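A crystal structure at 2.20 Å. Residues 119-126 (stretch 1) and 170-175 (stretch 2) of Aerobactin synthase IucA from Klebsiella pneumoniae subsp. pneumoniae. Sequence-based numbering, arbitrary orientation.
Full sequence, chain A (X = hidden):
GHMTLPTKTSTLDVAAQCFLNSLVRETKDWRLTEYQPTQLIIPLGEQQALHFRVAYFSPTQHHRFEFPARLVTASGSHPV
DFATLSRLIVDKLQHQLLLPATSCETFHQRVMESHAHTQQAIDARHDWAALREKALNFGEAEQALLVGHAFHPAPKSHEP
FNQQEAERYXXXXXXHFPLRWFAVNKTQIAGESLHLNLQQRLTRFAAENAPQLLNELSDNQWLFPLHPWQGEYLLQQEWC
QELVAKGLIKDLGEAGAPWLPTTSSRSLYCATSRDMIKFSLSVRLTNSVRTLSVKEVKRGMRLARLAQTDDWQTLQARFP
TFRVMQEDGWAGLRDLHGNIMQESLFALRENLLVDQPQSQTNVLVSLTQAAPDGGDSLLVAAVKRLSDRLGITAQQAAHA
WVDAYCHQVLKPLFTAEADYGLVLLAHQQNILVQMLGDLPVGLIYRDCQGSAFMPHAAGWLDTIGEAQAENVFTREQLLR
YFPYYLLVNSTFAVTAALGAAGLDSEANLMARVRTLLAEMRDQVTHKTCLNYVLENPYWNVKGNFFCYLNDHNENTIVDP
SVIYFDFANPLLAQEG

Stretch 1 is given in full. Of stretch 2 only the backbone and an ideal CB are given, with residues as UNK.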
# COMPACT_ATOMS: atom_id res chain seq x y z
N GLN A 119 -33.29 7.45 -9.62
CA GLN A 119 -33.82 6.45 -8.70
C GLN A 119 -33.13 5.11 -8.92
O GLN A 119 -32.82 4.40 -7.97
CB GLN A 119 -35.34 6.30 -8.88
CG GLN A 119 -35.99 5.33 -7.90
CD GLN A 119 -35.92 5.80 -6.46
OE1 GLN A 119 -36.40 6.88 -6.12
NE2 GLN A 119 -35.31 4.99 -5.61
N GLN A 120 -32.88 4.78 -10.18
CA GLN A 120 -32.17 3.56 -10.53
C GLN A 120 -30.80 3.55 -9.87
O GLN A 120 -30.42 2.59 -9.20
CB GLN A 120 -32.01 3.42 -12.05
CG GLN A 120 -33.30 3.10 -12.79
CD GLN A 120 -33.11 3.07 -14.30
OE1 GLN A 120 -32.15 3.63 -14.83
NE2 GLN A 120 -34.03 2.40 -15.00
N ALA A 121 -30.06 4.64 -10.07
CA ALA A 121 -28.71 4.76 -9.53
C ALA A 121 -28.71 4.64 -8.01
O ALA A 121 -27.86 3.97 -7.44
CB ALA A 121 -28.10 6.09 -9.95
N ILE A 122 -29.68 5.29 -7.37
CA ILE A 122 -29.80 5.25 -5.92
C ILE A 122 -30.04 3.83 -5.43
O ILE A 122 -29.52 3.43 -4.38
CB ILE A 122 -30.95 6.17 -5.43
CG1 ILE A 122 -30.56 7.64 -5.64
CG2 ILE A 122 -31.26 5.92 -3.95
CD1 ILE A 122 -31.69 8.63 -5.44
N ASP A 123 -30.82 3.06 -6.18
CA ASP A 123 -31.10 1.67 -5.83
C ASP A 123 -29.93 0.76 -6.17
O ASP A 123 -29.83 -0.36 -5.65
CB ASP A 123 -32.36 1.18 -6.55
CG ASP A 123 -33.63 1.84 -6.03
OD1 ASP A 123 -33.67 2.24 -4.85
OD2 ASP A 123 -34.60 1.95 -6.81
N ALA A 124 -29.05 1.23 -7.04
CA ALA A 124 -27.89 0.45 -7.47
C ALA A 124 -26.67 0.68 -6.58
O ALA A 124 -25.80 -0.19 -6.48
CB ALA A 124 -27.55 0.77 -8.92
N ARG A 125 -26.60 1.85 -5.96
CA ARG A 125 -25.43 2.25 -5.18
C ARG A 125 -25.64 2.08 -3.68
O ARG A 125 -25.81 3.06 -2.95
CB ARG A 125 -25.07 3.71 -5.49
CG ARG A 125 -24.62 3.96 -6.93
CD ARG A 125 -23.28 3.29 -7.24
NE ARG A 125 -22.23 3.74 -6.33
CZ ARG A 125 -21.50 4.84 -6.50
NH1 ARG A 125 -21.71 5.63 -7.55
NH2 ARG A 125 -20.57 5.16 -5.62
N HIS A 126 -25.59 0.84 -3.22
CA HIS A 126 -25.75 0.55 -1.79
C HIS A 126 -24.47 0.85 -1.03
O HIS A 126 -24.44 0.80 0.20
CB HIS A 126 -26.16 -0.91 -1.59
CG HIS A 126 -27.50 -1.25 -2.15
ND1 HIS A 126 -28.64 -1.29 -1.37
CD2 HIS A 126 -27.89 -1.56 -3.40
CE1 HIS A 126 -29.68 -1.61 -2.13
NE2 HIS A 126 -29.25 -1.78 -3.37
N UNK A 170 -21.44 6.49 -17.71
CA UNK A 170 -21.68 7.54 -16.73
C UNK A 170 -21.05 7.15 -15.40
O UNK A 170 -20.76 5.98 -15.18
CB UNK A 170 -23.18 7.80 -16.56
N UNK A 171 -20.82 8.13 -14.51
CA UNK A 171 -20.18 7.83 -13.22
C UNK A 171 -21.13 7.24 -12.18
O UNK A 171 -20.66 6.68 -11.19
CB UNK A 171 -19.55 9.10 -12.65
N UNK A 172 -22.43 7.38 -12.41
CA UNK A 172 -23.43 7.11 -11.38
C UNK A 172 -23.30 5.70 -10.79
O UNK A 172 -23.40 5.53 -9.57
CB UNK A 172 -24.83 7.30 -11.96
N UNK A 173 -23.08 4.71 -11.64
CA UNK A 173 -23.00 3.31 -11.21
C UNK A 173 -21.56 2.93 -10.88
O UNK A 173 -21.25 1.75 -10.67
CB UNK A 173 -23.55 2.38 -12.29
N UNK A 174 -20.69 3.93 -10.82
CA UNK A 174 -19.28 3.76 -10.49
C UNK A 174 -18.60 2.70 -11.36
O UNK A 174 -17.97 1.78 -10.84
CB UNK A 174 -19.14 3.39 -9.01
N UNK A 175 -18.71 2.84 -12.69
CA UNK A 175 -18.10 1.85 -13.57
C UNK A 175 -16.66 2.20 -13.94
O UNK A 175 -16.16 3.26 -13.57
CB UNK A 175 -18.94 1.70 -14.84

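Position 170 offers little evidence. Its ideal CB has no atom of stretch 1 within 5.5 Å, and phi/psi of -100/161 is open to nearly any residue. The deposited residue is Leu170, chi1 m and chi2 t, whose side chain is out of reach of stretch 1.

Position 171 is constrained mainly by its backbone. Phi of -80° matches the range that a proline ring imposes, and the residue opens a type I beta turn ending at 174, closed by the backbone hydrogen bond from N of 174 to O of 171 (2.8 Å). Proline is common at such a site, though many residues tolerate these angles; CB points sideways and meets nothing of stretch 1 within 5.5 Å. The deposited residue is Pro171, its ring puckered C-gamma endo.

Position 172 lies where the backbones come closest, its CA 6.1 Å from Ala121 CA. CB points sideways and already rests against Ala121 CB at 4.0 Å, so a side chain here has to continue past that methyl group rather than into it. Phi/psi of -55/-43 suits the second residue of the turn. The main stretch 1 polar group is already engaged by the backbone: Arg125 NH1 donates to O of 172 at 2.6 Å with an angle of 159°, the carbonyl lying at the edge of the guanidinium, near its plane. This contact requires no particular side chain, so a small polar, acidic or modest apolar residue would fit. The deposited residue is Asp172, chi1 m. Its CB packs on Ala121, while OD2 is hydrogen-bonded elsewhere in the structure.

At position 173 the ideal CB is 5.1 Å from Arg125 CD and 5.5 Å from Ala124 CB, and CA-to-CB points away from stretch 1. A short side chain would therefore add little contact. Beyond it, however, the two small residues Ala121 and Ala124, one helical turn apart, leave a shallow apolar surface that a long side chain could reach by turning back. A large apolar residue suits this, whether aromatic, leucine or methionine. The deposited residue is Phe173, with chi1 at -63° and chi2 at 74°. These angles bring the ring back to the helix: CE2 lies 3.7 Å from Ala124 CB, and CZ lies 4.1 Å from Ala121 CA, which sits over one ring face.

Position 174 has phi/psi of 53/53, a left-handed conformation in which glycine, asparagine or aspartate would be favored. CB points toward stretch 1 and is only 3.7 Å from Arg125 NH1, so an acidic or small side chain is plausible from the visible evidence. The deposited residue is Ala174, whose methyl group lies over one face of the Arg125 guanidinium.

Position 175 has no stretch 1 atom within 5.5 Å of its ideal CB. Its phi of -89° is compatible with proline among many others. The deposited residue is Pro175, C-gamma endo, which makes no contact with stretch 1.

Stretch 2 170-175: LPDFAP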
# COMPACT_ATOMS: atom_id res chain seq x y z
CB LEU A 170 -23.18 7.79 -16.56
CG LEU A 170 -23.96 8.17 -17.81
CD1 LEU A 170 -25.43 8.26 -17.47
CD2 LEU A 170 -23.47 9.47 -18.42
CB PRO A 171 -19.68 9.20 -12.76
CG PRO A 171 -20.62 10.16 -13.38
CD PRO A 171 -20.95 9.58 -14.73
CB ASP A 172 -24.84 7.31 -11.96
CG ASP A 172 -25.03 8.70 -12.55
OD1 ASP A 172 -24.23 9.10 -13.42
OD2 ASP A 172 -25.99 9.39 -12.15
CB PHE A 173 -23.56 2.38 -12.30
CG PHE A 173 -25.02 2.60 -12.59
CD1 PHE A 173 -25.43 3.71 -13.31
CD2 PHE A 173 -25.97 1.70 -12.16
CE1 PHE A 173 -26.77 3.92 -13.59
CE2 PHE A 173 -27.31 1.91 -12.43
CZ PHE A 173 -27.71 3.02 -13.15
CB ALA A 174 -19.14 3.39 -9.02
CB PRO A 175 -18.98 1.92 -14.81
CG PRO A 175 -19.33 3.36 -14.90
CD PRO A 175 -19.45 3.86 -13.46
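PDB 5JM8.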